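Local coordinates for flagellar hook-associated protein (Burkholderia pseudomallei, PDB 4UT1) that probably serves as a structural component of the bacterial flagellum, forming part of the junction between hook and filament, at residues V99-N104 / G155-Q160. Numbering follows the deposited sequence.
Sequences VAQLNN and GQQYSQ. With EDO (1,2-ethanediol), chain G.
Leu102 and Tyr158 carry this meeting of two helices: the CD1 methyl of Leu102 lies 3.7 Å from CE1 of the tyrosine ring and 3.8 Å from its CZ, approaching the phenol obliquely. The two side chains cross at about a right angle, and on the leucine side the CD1 methyl alone comes within touching distance of the tyrosine. Neither residue aims its CB straight at the opposite helix; it is the far end of each that closes the distance. In Leu102, CG sits anti to the backbone N (chi1 -180°), and the chi2 turn of 62° brings CD1 across to the ring. Tyr158 needs its length, because the backbones are well separated, with the CA atoms of Leu102 and Tyr158 8.5 Å apart. The same methyl comes within 3.7 Å of Tyr158 OH, but that hydroxyl finds its polar partner in a hydrogen bond with the hydroxyl of Tyr600. Tyrosine therefore suits the place twice over: its ring offers carbon to the leucine, while its buried oxygen is satisfied by another helix.

Toward the solvent the packing gives way to two glutamine side chains. Gln157 points its CB toward the segment 99-104, and its NE2 ends 4.4 Å from OE1 of Gln101, too far for a hydrogen bond. Glutamine fits this margin: Gln101 also packs on Leu161 and Gln157 on Tyr105, while their polar amide ends suit a place near solvent.

The contact joins helix 80-106 to the long helix 134-193 within the helical part of the protein. Leu102 and Tyr158 both also pack on Ile604 of helix 593-630, while Thr299 of helix 287-322 touches the leucine and Leu300, Ala303 and Gln304 of that helix touch the tyrosine, so the pair, from two helices, is packed against two more in an elongated helical bundle.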
ATOM      1  N   VAL A  99     -14.131  -0.159 -14.507  1.00 12.15           N
ATOM      2  CA  VAL A  99     -13.871   0.843 -13.470  1.00 13.52           C
ATOM      3  C   VAL A  99     -15.198   1.347 -12.917  1.00 17.64           C
ATOM      4  O   VAL A  99     -15.286   1.707 -11.744  1.00 16.31           O
ATOM      5  CB  VAL A  99     -12.999   2.018 -13.990  1.00 17.01           C
ATOM      6  CG1 VAL A  99     -13.690   2.752 -15.110  1.00 18.91           C
ATOM      7  CG2 VAL A  99     -12.642   2.979 -12.847  1.00 17.34           C
ATOM      8  N   ALA A 100     -16.247   1.344 -13.740  1.00 16.89           N
ATOM      9  CA  ALA A 100     -17.563   1.731 -13.236  1.00 18.32           C
ATOM     10  C   ALA A 100     -18.025   0.725 -12.177  1.00 19.42           C
ATOM     11  O   ALA A 100     -18.558   1.104 -11.127  1.00 17.76           O
ATOM     12  CB  ALA A 100     -18.576   1.827 -14.368  1.00 17.75           C
ATOM     13  N   GLN A 101     -17.819  -0.559 -12.469  1.00 16.78           N
ATOM     14  CA  GLN A 101     -18.086  -1.630 -11.515  1.00 19.64           C
ATOM     15  C   GLN A 101     -17.324  -1.412 -10.201  1.00 20.12           C
ATOM     16  O   GLN A 101     -17.910  -1.473  -9.116  1.00 20.07           O
ATOM     17  CB  GLN A 101     -17.722  -2.998 -12.111  1.00 21.24           C
ATOM     18  CG  GLN A 101     -17.997  -4.161 -11.160  1.00 26.34           C
ATOM     19  CD  GLN A 101     -17.471  -5.491 -11.666  1.00 31.01           C
ATOM     20  OE1 GLN A 101     -17.350  -6.450 -10.900  1.00 41.70           O
ATOM     21  NE2 GLN A 101     -17.164  -5.559 -12.955  1.00 25.87           N
ATOM     22  N   LEU A 102     -16.020  -1.159 -10.294  1.00 14.04           N
ATOM     23  CA  LEU A 102     -15.209  -0.889  -9.111  1.00 14.52           C
ATOM     24  C   LEU A 102     -15.711   0.347  -8.355  1.00 15.84           C
ATOM     25  O   LEU A 102     -15.857   0.330  -7.134  1.00 15.16           O
ATOM     26  CB  LEU A 102     -13.735  -0.712  -9.504  1.00 15.39           C
ATOM     27  CG  LEU A 102     -12.786  -0.430  -8.339  1.00 13.34           C
ATOM     28  CD1 LEU A 102     -12.759  -1.595  -7.341  1.00 16.14           C
ATOM     29  CD2 LEU A 102     -11.387  -0.105  -8.849  1.00 16.21           C
ATOM     30  N   ASN A 103     -15.985   1.417  -9.091  1.00 16.28           N
ATOM     31  CA  ASN A 103     -16.417   2.673  -8.484  1.00 16.68           C
ATOM     32  C   ASN A 103     -17.718   2.534  -7.693  1.00 18.16           C
ATOM     33  O   ASN A 103     -17.860   3.077  -6.586  1.00 17.70           O
ATOM     34  CB  ASN A 103     -16.580   3.742  -9.569  1.00 17.61           C
ATOM     35  CG  ASN A 103     -16.785   5.127  -8.990  1.00 20.44           C
ATOM     36  OD1 ASN A 103     -16.070   5.537  -8.067  1.00 18.04           O
ATOM     37  ND2 ASN A 103     -17.771   5.849  -9.512  1.00 22.13           N
ATOM     38  N   ASN A 104     -18.665   1.808  -8.272  1.00 16.74           N
ATOM     39  CA  ASN A 104     -19.953   1.563  -7.641  1.00 15.18           C
ATOM     40  C   ASN A 104     -19.751   0.760  -6.374  1.00 19.09           C
ATOM     41  O   ASN A 104     -20.421   0.980  -5.355  1.00 18.98           O
ATOM     42  CB  ASN A 104     -20.899   0.823  -8.603  1.00 18.95           C
ATOM     43  CG  ASN A 104     -21.337   1.684  -9.770  1.00 24.59           C
ATOM     44  OD1 ASN A 104     -21.193   2.905  -9.745  1.00 30.69           O
ATOM     45  ND2 ASN A 104     -21.890   1.050 -10.801  1.00 31.22           N
ATOM     46  N   GLY A 155     -10.502  -6.931   0.316  1.00 12.23           N
ATOM     47  CA  GLY A 155      -9.467  -7.776  -0.275  1.00 12.09           C
ATOM     48  C   GLY A 155     -10.090  -8.808  -1.203  1.00 13.20           C
ATOM     49  O   GLY A 155      -9.579  -9.078  -2.297  1.00 12.16           O
ATOM     50  N   GLN A 156     -11.199  -9.386  -0.761  1.00 10.28           N
ATOM     51  CA  GLN A 156     -11.924 -10.369  -1.564  1.00 11.28           C
ATOM     52  C   GLN A 156     -12.462  -9.755  -2.853  1.00 11.47           C
ATOM     53  O   GLN A 156     -12.391 -10.381  -3.910  1.00 12.52           O
ATOM     54  CB  GLN A 156     -13.073 -10.976  -0.765  1.00 13.54           C
ATOM     55  CG  GLN A 156     -12.663 -11.794   0.449  1.00 15.49           C
ATOM     56  CD  GLN A 156     -12.114 -13.162   0.090  1.00 21.54           C
ATOM     57  OE1 GLN A 156     -12.679 -13.882  -0.744  1.00 17.27           O
ATOM     58  NE2 GLN A 156     -11.002 -13.531   0.721  1.00 20.93           N
ATOM     59  N   GLN A 157     -13.011  -8.545  -2.771  1.00 10.74           N
ATOM     60  CA  GLN A 157     -13.549  -7.868  -3.950  1.00 15.44           C
ATOM     61  C   GLN A 157     -12.461  -7.555  -4.968  1.00 12.27           C
ATOM     62  O   GLN A 157     -12.629  -7.776  -6.177  1.00 12.27           O
ATOM     63  CB  GLN A 157     -14.277  -6.580  -3.564  1.00 15.35           C
ATOM     64  CG  GLN A 157     -14.829  -5.812  -4.768  1.00 21.27           C
ATOM     65  CD  GLN A 157     -15.984  -6.548  -5.453  1.00 24.66           C
ATOM     66  OE1 GLN A 157     -16.878  -7.074  -4.787  1.00 28.33           O
ATOM     67  NE2 GLN A 157     -15.961  -6.590  -6.775  1.00 27.19           N
ATOM     68  N   TYR A 158     -11.328  -7.057  -4.493  1.00 10.46           N
ATOM     69  CA  TYR A 158     -10.246  -6.779  -5.414  1.00 13.91           C
ATOM     70  C   TYR A 158      -9.743  -8.047  -6.091  1.00  9.51           C
ATOM     71  O   TYR A 158      -9.524  -8.051  -7.301  1.00 11.80           O
ATOM     72  CB  TYR A 158      -9.108  -6.032  -4.697  1.00 11.40           C
ATOM     73  CG  TYR A 158      -9.400  -4.553  -4.687  1.00 11.97           C
ATOM     74  CD1 TYR A 158      -9.243  -3.799  -5.845  1.00 13.87           C
ATOM     75  CD2 TYR A 158      -9.892  -3.916  -3.544  1.00 12.34           C
ATOM     76  CE1 TYR A 158      -9.531  -2.461  -5.872  1.00 15.50           C
ATOM     77  CE2 TYR A 158     -10.182  -2.576  -3.560  1.00 12.40           C
ATOM     78  CZ  TYR A 158     -10.007  -1.848  -4.718  1.00 16.14           C
ATOM     79  OH  TYR A 158     -10.306  -0.507  -4.739  1.00 20.44           O
ATOM     80  N   SER A 159      -9.595  -9.137  -5.346  1.00  7.97           N
ATOM     81  CA  SER A 159      -9.088 -10.356  -5.953  1.00 11.44           C
ATOM     82  C   SER A 159     -10.147 -10.950  -6.884  1.00 13.15           C
ATOM     83  O   SER A 159      -9.827 -11.609  -7.866  1.00 11.91           O
ATOM     84  CB  SER A 159      -8.675 -11.366  -4.879  1.00 14.06           C
ATOM     85  OG  SER A 159      -9.785 -11.732  -4.094  1.00 17.36           O
ATOM     86  N   GLN A 160     -11.416 -10.706  -6.569  1.00 11.14           N
ATOM     87  CA  GLN A 160     -12.485 -11.218  -7.408  1.00 14.93           C
ATOM     88  C   GLN A 160     -12.499 -10.507  -8.763  1.00 14.36           C
ATOM     89  O   GLN A 160     -12.605 -11.149  -9.816  1.00 12.11           O
ATOM     90  CB  GLN A 160     -13.832 -11.090  -6.684  1.00 12.43           C
ATOM     91  CG  GLN A 160     -13.992 -12.119  -5.557  1.00 14.15           C
ATOM     92  CD  GLN A 160     -15.182 -11.822  -4.627  1.00 15.16           C
ATOM     93  OE1 GLN A 160     -15.946 -10.890  -4.861  1.00 15.13           O
ATOM     94  NE2 GLN A 160     -15.318 -12.612  -3.564  1.00 12.88           N
TER
HETATM   95  C1  EDO G1633      -8.975 -16.652  -3.124  1.00 23.84           C
HETATM   96  O1  EDO G1633      -9.913 -17.497  -3.795  1.00 32.03           O
HETATM   97  C2  EDO G1633      -9.773 -15.737  -2.203  1.00 23.52           C
HETATM   98  O2  EDO G1633      -8.888 -14.887  -1.475  1.00 26.61           O